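Local coordinates for protein LipS lipolytic enzyme (Unidentified, PDB 4FBL) that is a thermostable lipolytic enzyme of the alpha/beta hydrolase fold, which probably hydrolyses ester bonds of lipid substrates with a serine nucleophile, at residues G78-G90 with D103-L115. Sequence-based numbering, arbitrary orientation.
Sequences GYTVATPRLTGHG and DWTADIVAAMRWL
Thr87 and Asp107 show how a single carboxylate oxygen can fix a loop to a helix. Asp107 OD2 accepts two bonds: the hydroxyl Thr87 OG1 reaches its syn lone pair at 2.7 Å, while Thr87 N, 3.0 Å from the same OD2, comes from above the carboxylate plane in an almost straight bond (173°). Thr87 OG1 stands beside its own backbone N (chi1 -52°), which lets both donors converge. An alanine in place of Asp107 would probably leave Thr87 N and OG1 without their shared acceptor and hold the turn less firmly. A third bond runs from Trp104 NE1 to Thr87 O (3.0 Å), near the indole plane, and ties the type II turn Leu86–His89 to the helix a second time. On that indole the His89 ring stands edge-to-face, offset, with planes at 74°; His89 ND1 is hydrogen-bonded to Gly62 O, a residue of the spermidine pocket. Apolar packing takes over along the strand and the start of the loop that follows it. Ala82 CB lies 3.8 Å from Trp114 CE3 and 3.9 Å from Leu115 CD2, Thr80 CG2 approaches Trp114 CZ3 obliquely, and Pro84 CG rests on Ala111 CB. Leu86 CD2 meets Ile108 CD1 at 4.2 Å. The axes of strand 80-83 and helix 103-115 run nearly antiparallel and approach to 8.9 Å, the helix-on-sheet layering typical of the alpha/beta hydrolase fold, here extended by a loop leading toward the ligand pocket.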
ATOM      1  N   GLY C  78     -25.640  -0.882  26.487  1.00 27.44           N
ATOM      2  CA  GLY C  78     -26.185   0.483  26.549  1.00 24.64           C
ATOM      3  C   GLY C  78     -25.502   1.495  25.671  1.00 23.70           C
ATOM      4  O   GLY C  78     -25.981   2.599  25.505  1.00 24.51           O
ATOM      5  N   TYR C  79     -24.363   1.114  25.055  1.00 23.07           N
ATOM      6  CA  TYR C  79     -23.610   2.029  24.158  1.00 21.22           C
ATOM      7  C   TYR C  79     -24.363   2.289  22.842  1.00 19.94           C
ATOM      8  O   TYR C  79     -25.048   1.423  22.429  1.00 21.64           O
ATOM      9  CB  TYR C  79     -22.192   1.420  23.844  1.00 19.53           C
ATOM     10  CG  TYR C  79     -21.367   1.309  25.139  1.00 19.68           C
ATOM     11  CD1 TYR C  79     -20.963   2.463  25.816  1.00 22.02           C
ATOM     12  CD2 TYR C  79     -21.103   0.069  25.722  1.00 20.45           C
ATOM     13  CE1 TYR C  79     -20.302   2.401  27.059  1.00 21.95           C
ATOM     14  CE2 TYR C  79     -20.378  -0.001  26.967  1.00 23.35           C
ATOM     15  CZ  TYR C  79     -20.016   1.154  27.607  1.00 24.53           C
ATOM     16  OH  TYR C  79     -19.274   1.067  28.776  1.00 23.61           O
ATOM     17  N   THR C  80     -24.216   3.447  22.230  1.00 19.76           N
ATOM     18  CA  THR C  80     -24.562   3.653  20.797  1.00 22.56           C
ATOM     19  C   THR C  80     -23.524   2.847  19.940  1.00 23.20           C
ATOM     20  O   THR C  80     -22.333   2.794  20.335  1.00 23.66           O
ATOM     21  CB  THR C  80     -24.549   5.152  20.473  1.00 24.57           C
ATOM     22  OG1 THR C  80     -25.564   5.814  21.274  1.00 26.42           O
ATOM     23  CG2 THR C  80     -24.839   5.465  18.997  1.00 21.23           C
ATOM     24  N   VAL C  81     -24.011   2.150  18.895  1.00 21.59           N
ATOM     25  CA  VAL C  81     -23.244   1.160  18.107  1.00 21.16           C
ATOM     26  C   VAL C  81     -23.478   1.410  16.619  1.00 20.95           C
ATOM     27  O   VAL C  81     -24.650   1.518  16.186  1.00 21.17           O
ATOM     28  CB  VAL C  81     -23.555  -0.328  18.439  1.00 21.73           C
ATOM     29  CG1 VAL C  81     -22.618  -1.261  17.635  1.00 16.60           C
ATOM     30  CG2 VAL C  81     -23.307  -0.664  19.951  1.00 20.19           C
ATOM     31  N   ALA C  82     -22.395   1.567  15.845  1.00 19.39           N
ATOM     32  CA  ALA C  82     -22.477   1.545  14.345  1.00 18.57           C
ATOM     33  C   ALA C  82     -21.582   0.408  13.866  1.00 18.81           C
ATOM     34  O   ALA C  82     -20.338   0.470  14.072  1.00 16.85           O
ATOM     35  CB  ALA C  82     -22.003   2.885  13.721  1.00 20.12           C
ATOM     36  N   THR C  83     -22.196  -0.593  13.187  1.00 18.15           N
ATOM     37  CA  THR C  83     -21.502  -1.707  12.617  1.00 18.14           C
ATOM     38  C   THR C  83     -21.845  -1.648  11.130  1.00 18.81           C
ATOM     39  O   THR C  83     -22.800  -2.267  10.710  1.00 20.17           O
ATOM     40  CB  THR C  83     -21.993  -3.048  13.179  1.00 19.74           C
ATOM     41  OG1 THR C  83     -21.919  -2.919  14.589  1.00 22.30           O
ATOM     42  CG2 THR C  83     -21.037  -4.210  12.746  1.00 16.89           C
ATOM     43  N   PRO C  84     -21.072  -0.903  10.325  1.00 17.71           N
ATOM     44  CA  PRO C  84     -21.459  -0.702   8.909  1.00 17.87           C
ATOM     45  C   PRO C  84     -21.220  -1.900   8.019  1.00 17.38           C
ATOM     46  O   PRO C  84     -20.321  -2.697   8.283  1.00 18.37           O
ATOM     47  CB  PRO C  84     -20.498   0.435   8.421  1.00 18.88           C
ATOM     48  CG  PRO C  84     -19.313   0.368   9.406  1.00 20.39           C
ATOM     49  CD  PRO C  84     -19.943  -0.060  10.740  1.00 16.88           C
ATOM     50  N   ARG C  85     -21.925  -1.909   6.889  1.00 18.44           N
ATOM     51  CA  ARG C  85     -21.719  -2.908   5.856  1.00 19.71           C
ATOM     52  C   ARG C  85     -20.780  -2.182   4.849  1.00 20.10           C
ATOM     53  O   ARG C  85     -21.184  -1.204   4.213  1.00 17.90           O
ATOM     54  CB  ARG C  85     -23.047  -3.295   5.164  1.00 19.79           C
ATOM     55  CG  ARG C  85     -22.839  -4.447   4.149  1.00 21.96           C
ATOM     56  CD  ARG C  85     -24.224  -4.834   3.461  1.00 20.18           C
ATOM     57  NE  ARG C  85     -24.872  -3.642   2.910  1.00 25.57           N
ATOM     58  CZ  ARG C  85     -24.563  -3.071   1.756  1.00 26.41           C
ATOM     59  NH1 ARG C  85     -23.537  -3.489   0.998  1.00 27.54           N
ATOM     60  NH2 ARG C  85     -25.285  -2.059   1.381  1.00 27.45           N
ATOM     61  N   LEU C  86     -19.540  -2.661   4.698  1.00 18.38           N
ATOM     62  CA  LEU C  86     -18.653  -1.926   3.723  1.00 18.74           C
ATOM     63  C   LEU C  86     -19.180  -1.999   2.290  1.00 19.39           C
ATOM     64  O   LEU C  86     -19.854  -2.958   1.918  1.00 20.19           O
ATOM     65  CB  LEU C  86     -17.231  -2.433   3.774  1.00 17.48           C
ATOM     66  CG  LEU C  86     -16.637  -2.266   5.163  1.00 20.18           C
ATOM     67  CD1 LEU C  86     -15.185  -2.880   5.273  1.00 19.77           C
ATOM     68  CD2 LEU C  86     -16.707  -0.778   5.681  1.00 18.51           C
ATOM     69  N   THR C  87     -18.904  -0.971   1.492  1.00 19.92           N
ATOM     70  CA  THR C  87     -19.258  -0.944   0.081  1.00 19.88           C
ATOM     71  C   THR C  87     -18.865  -2.245  -0.643  1.00 20.19           C
ATOM     72  O   THR C  87     -17.735  -2.742  -0.488  1.00 19.41           O
ATOM     73  CB  THR C  87     -18.519   0.263  -0.597  1.00 21.66           C
ATOM     74  OG1 THR C  87     -18.810   1.454   0.186  1.00 20.63           O
ATOM     75  CG2 THR C  87     -18.960   0.436  -2.149  1.00 17.13           C
ATOM     76  N   GLY C  88     -19.776  -2.790  -1.459  1.00 20.51           N
ATOM     77  CA  GLY C  88     -19.442  -3.988  -2.187  1.00 19.52           C
ATOM     78  C   GLY C  88     -19.462  -5.272  -1.415  1.00 21.10           C
ATOM     79  O   GLY C  88     -19.209  -6.353  -2.011  1.00 20.19           O
ATOM     80  N   HIS C  89     -19.719  -5.195  -0.077  1.00 20.28           N
ATOM     81  CA  HIS C  89     -19.754  -6.409   0.784  1.00 19.65           C
ATOM     82  C   HIS C  89     -21.204  -6.845   1.160  1.00 21.35           C
ATOM     83  O   HIS C  89     -22.163  -5.980   1.223  1.00 22.54           O
ATOM     84  CB  HIS C  89     -18.913  -6.265   2.068  1.00 18.55           C
ATOM     85  CG  HIS C  89     -17.477  -6.039   1.802  1.00 19.43           C
ATOM     86  ND1 HIS C  89     -16.503  -6.956   2.126  1.00 23.04           N
ATOM     87  CD2 HIS C  89     -16.853  -5.046   1.134  1.00 14.20           C
ATOM     88  CE1 HIS C  89     -15.327  -6.510   1.722  1.00 16.73           C
ATOM     89  NE2 HIS C  89     -15.509  -5.349   1.150  1.00 19.12           N
ATOM     90  N   GLY C  90     -21.347  -8.156   1.404  1.00 22.37           N
ATOM     91  CA  GLY C  90     -22.680  -8.787   1.667  1.00 22.95           C
ATOM     92  C   GLY C  90     -23.716  -8.537   0.555  1.00 24.83           C
ATOM     93  O   GLY C  90     -24.932  -8.482   0.841  1.00 24.97           O
ATOM     94  N   ASP C 103     -13.737   4.121  -1.185  1.00 18.85           N
ATOM     95  CA  ASP C 103     -15.057   3.727  -0.696  1.00 19.83           C
ATOM     96  C   ASP C 103     -14.973   3.327   0.784  1.00 20.17           C
ATOM     97  O   ASP C 103     -15.780   3.770   1.552  1.00 19.70           O
ATOM     98  CB  ASP C 103     -15.605   2.507  -1.469  1.00 21.12           C
ATOM     99  CG  ASP C 103     -15.880   2.820  -2.991  1.00 24.24           C
ATOM    100  OD1 ASP C 103     -16.132   3.960  -3.346  1.00 27.59           O
ATOM    101  OD2 ASP C 103     -15.834   1.934  -3.841  1.00 25.06           O
ATOM    102  N   TRP C 104     -14.057   2.454   1.174  1.00 17.81           N
ATOM    103  CA  TRP C 104     -14.112   1.894   2.510  1.00 19.40           C
ATOM    104  C   TRP C 104     -13.727   2.883   3.589  1.00 19.56           C
ATOM    105  O   TRP C 104     -14.243   2.831   4.704  1.00 19.63           O
ATOM    106  CB  TRP C 104     -13.288   0.589   2.666  1.00 16.23           C
ATOM    107  CG  TRP C 104     -13.773  -0.452   1.643  1.00 20.00           C
ATOM    108  CD1 TRP C 104     -15.042  -0.586   1.148  1.00 18.93           C
ATOM    109  CD2 TRP C 104     -12.959  -1.398   0.908  1.00 17.02           C
ATOM    110  NE1 TRP C 104     -15.107  -1.581   0.185  1.00 17.18           N
ATOM    111  CE2 TRP C 104     -13.838  -2.090   0.005  1.00 17.74           C
ATOM    112  CE3 TRP C 104     -11.577  -1.679   0.892  1.00 15.59           C
ATOM    113  CZ2 TRP C 104     -13.395  -3.078  -0.878  1.00 14.11           C
ATOM    114  CZ3 TRP C 104     -11.098  -2.701  -0.012  1.00 15.21           C
ATOM    115  CH2 TRP C 104     -12.029  -3.408  -0.843  1.00 14.51           C
ATOM    116  N   THR C 105     -12.789   3.754   3.288  1.00 18.46           N
ATOM    117  CA  THR C 105     -12.432   4.773   4.277  1.00 18.21           C
ATOM    118  C   THR C 105     -13.596   5.792   4.373  1.00 18.17           C
ATOM    119  O   THR C 105     -13.881   6.343   5.465  1.00 16.95           O
ATOM    120  CB  THR C 105     -11.095   5.487   3.930  1.00 17.73           C
ATOM    121  OG1 THR C 105     -11.034   5.851   2.528  1.00 18.76           O
ATOM    122  CG2 THR C 105      -9.917   4.614   4.302  1.00 17.27           C
ATOM    123  N   ALA C 106     -14.248   6.090   3.243  1.00 17.87           N
ATOM    124  CA  ALA C 106     -15.439   6.943   3.298  1.00 18.86           C
ATOM    125  C   ALA C 106     -16.570   6.267   4.094  1.00 20.02           C
ATOM    126  O   ALA C 106     -17.366   6.986   4.779  1.00 20.98           O
ATOM    127  CB  ALA C 106     -15.953   7.393   1.864  1.00 18.48           C
ATOM    128  N   ASP C 107     -16.654   4.925   4.066  1.00 17.23           N
ATOM    129  CA  ASP C 107     -17.676   4.276   4.880  1.00 17.27           C
ATOM    130  C   ASP C 107     -17.393   4.495   6.374  1.00 17.12           C
ATOM    131  O   ASP C 107     -18.337   4.710   7.161  1.00 18.00           O
ATOM    132  CB  ASP C 107     -17.792   2.774   4.646  1.00 18.09           C
ATOM    133  CG  ASP C 107     -18.271   2.420   3.217  1.00 21.30           C
ATOM    134  OD1 ASP C 107     -19.172   3.077   2.696  1.00 18.95           O
ATOM    135  OD2 ASP C 107     -17.696   1.513   2.618  1.00 21.34           O
ATOM    136  N   ILE C 108     -16.131   4.395   6.757  1.00 16.72           N
ATOM    137  CA  ILE C 108     -15.713   4.597   8.165  1.00 17.11           C
ATOM    138  C   ILE C 108     -15.934   6.048   8.593  1.00 18.89           C
ATOM    139  O   ILE C 108     -16.442   6.278   9.664  1.00 20.29           O
ATOM    140  CB  ILE C 108     -14.290   4.273   8.315  1.00 17.25           C
ATOM    141  CG1 ILE C 108     -14.079   2.789   7.921  1.00 16.38           C
ATOM    142  CG2 ILE C 108     -13.789   4.562   9.775  1.00 17.76           C
ATOM    143  CD1 ILE C 108     -15.030   1.652   8.662  1.00 14.87           C
ATOM    144  N   VAL C 109     -15.647   7.014   7.701  1.00 19.26           N
ATOM    145  CA  VAL C 109     -15.928   8.410   7.924  1.00 20.00           C
ATOM    146  C   VAL C 109     -17.436   8.654   8.132  1.00 20.66           C
ATOM    147  O   VAL C 109     -17.791   9.293   9.075  1.00 21.56           O
ATOM    148  CB  VAL C 109     -15.374   9.289   6.766  1.00 18.58           C
ATOM    149  CG1 VAL C 109     -15.795  10.717   7.008  1.00 20.39           C
ATOM    150  CG2 VAL C 109     -13.830   9.270   6.863  1.00 16.99           C
ATOM    151  N   ALA C 110     -18.319   8.126   7.286  1.00 21.49           N
ATOM    152  CA  ALA C 110     -19.760   8.314   7.505  1.00 21.41           C
ATOM    153  C   ALA C 110     -20.250   7.640   8.812  1.00 21.14           C
ATOM    154  O   ALA C 110     -21.167   8.161   9.453  1.00 21.85           O
ATOM    155  CB  ALA C 110     -20.593   7.725   6.319  1.00 22.21           C
ATOM    156  N   ALA C 111     -19.725   6.482   9.181  1.00 17.40           N
ATOM    157  CA  ALA C 111     -20.130   5.849  10.479  1.00 19.22           C
ATOM    158  C   ALA C 111     -19.651   6.735  11.661  1.00 20.82           C
ATOM    159  O   ALA C 111     -20.320   6.884  12.736  1.00 20.67           O
ATOM    160  CB  ALA C 111     -19.523   4.368  10.598  1.00 16.93           C
ATOM    161  N   MET C 112     -18.474   7.330  11.485  1.00 21.29           N
ATOM    162  CA  MET C 112     -17.919   8.264  12.520  1.00 21.33           C
ATOM    163  C   MET C 112     -18.830   9.464  12.585  1.00 22.69           C
ATOM    164  O   MET C 112     -19.122   9.933  13.659  1.00 22.97           O
ATOM    165  CB  MET C 112     -16.548   8.841  12.145  1.00 21.31           C
ATOM    166  CG  MET C 112     -15.434   7.889  12.469  1.00 19.37           C
ATOM    167  SD  MET C 112     -13.823   8.484  11.906  1.00 26.96           S
ATOM    168  CE  MET C 112     -13.727  10.023  12.882  1.00 17.38           C
ATOM    169  N   ARG C 113     -19.295   9.970  11.444  1.00 23.20           N
ATOM    170  CA  ARG C 113     -20.200  11.131  11.487  1.00 25.15           C
ATOM    171  C   ARG C 113     -21.546  10.778  12.143  1.00 25.14           C
ATOM    172  O   ARG C 113     -22.111  11.599  12.859  1.00 25.29           O
ATOM    173  CB  ARG C 113     -20.378  11.732  10.092  1.00 25.73           C
ATOM    174  CG  ARG C 113     -19.003  12.333   9.652  1.00 31.62           C
ATOM    175  CD  ARG C 113     -18.952  12.797   8.205  1.00 37.94           C
ATOM    176  NE  ARG C 113     -17.743  13.583   7.947  1.00 44.45           N
ATOM    177  CZ  ARG C 113     -17.289  13.924   6.738  1.00 44.52           C
ATOM    178  NH1 ARG C 113     -17.931  13.510   5.639  1.00 46.04           N
ATOM    179  NH2 ARG C 113     -16.172  14.657   6.626  1.00 42.93           N
ATOM    180  N   TRP C 114     -22.039   9.566  11.916  1.00 23.83           N
ATOM    181  CA  TRP C 114     -23.334   9.115  12.466  1.00 23.63           C
ATOM    182  C   TRP C 114     -23.217   9.016  14.003  1.00 24.43           C
ATOM    183  O   TRP C 114     -24.145   9.444  14.739  1.00 24.05           O
ATOM    184  CB  TRP C 114     -23.720   7.773  11.833  1.00 22.49           C
ATOM    185  CG  TRP C 114     -25.014   7.176  12.298  1.00 23.95           C
ATOM    186  CD1 TRP C 114     -26.237   7.308  11.703  1.00 24.42           C
ATOM    187  CD2 TRP C 114     -25.220   6.305  13.456  1.00 26.06           C
ATOM    188  NE1 TRP C 114     -27.195   6.579  12.416  1.00 25.46           N
ATOM    189  CE2 TRP C 114     -26.606   5.970  13.495  1.00 24.35           C
ATOM    190  CE3 TRP C 114     -24.367   5.802  14.483  1.00 23.99           C
ATOM    191  CZ2 TRP C 114     -27.157   5.103  14.485  1.00 24.68           C
ATOM    192  CZ3 TRP C 114     -24.915   4.969  15.506  1.00 23.96           C
ATOM    193  CH2 TRP C 114     -26.308   4.633  15.502  1.00 22.95           C
ATOM    194  N   LEU C 115     -22.073   8.492  14.469  1.00 22.66           N
ATOM    195  CA  LEU C 115     -21.812   8.365  15.902  1.00 22.40           C
ATOM    196  C   LEU C 115     -21.637   9.726  16.535  1.00 22.67           C
ATOM    197  O   LEU C 115     -22.127   9.920  17.596  1.00 23.33           O
ATOM    198  CB  LEU C 115     -20.554   7.524  16.178  1.00 20.53           C
ATOM    199  CG  LEU C 115     -20.634   6.068  15.906  1.00 19.80           C
ATOM    200  CD1 LEU C 115     -19.273   5.409  16.024  1.00 19.87           C
ATOM    201  CD2 LEU C 115     -21.611   5.308  16.790  1.00 25.12           C
TER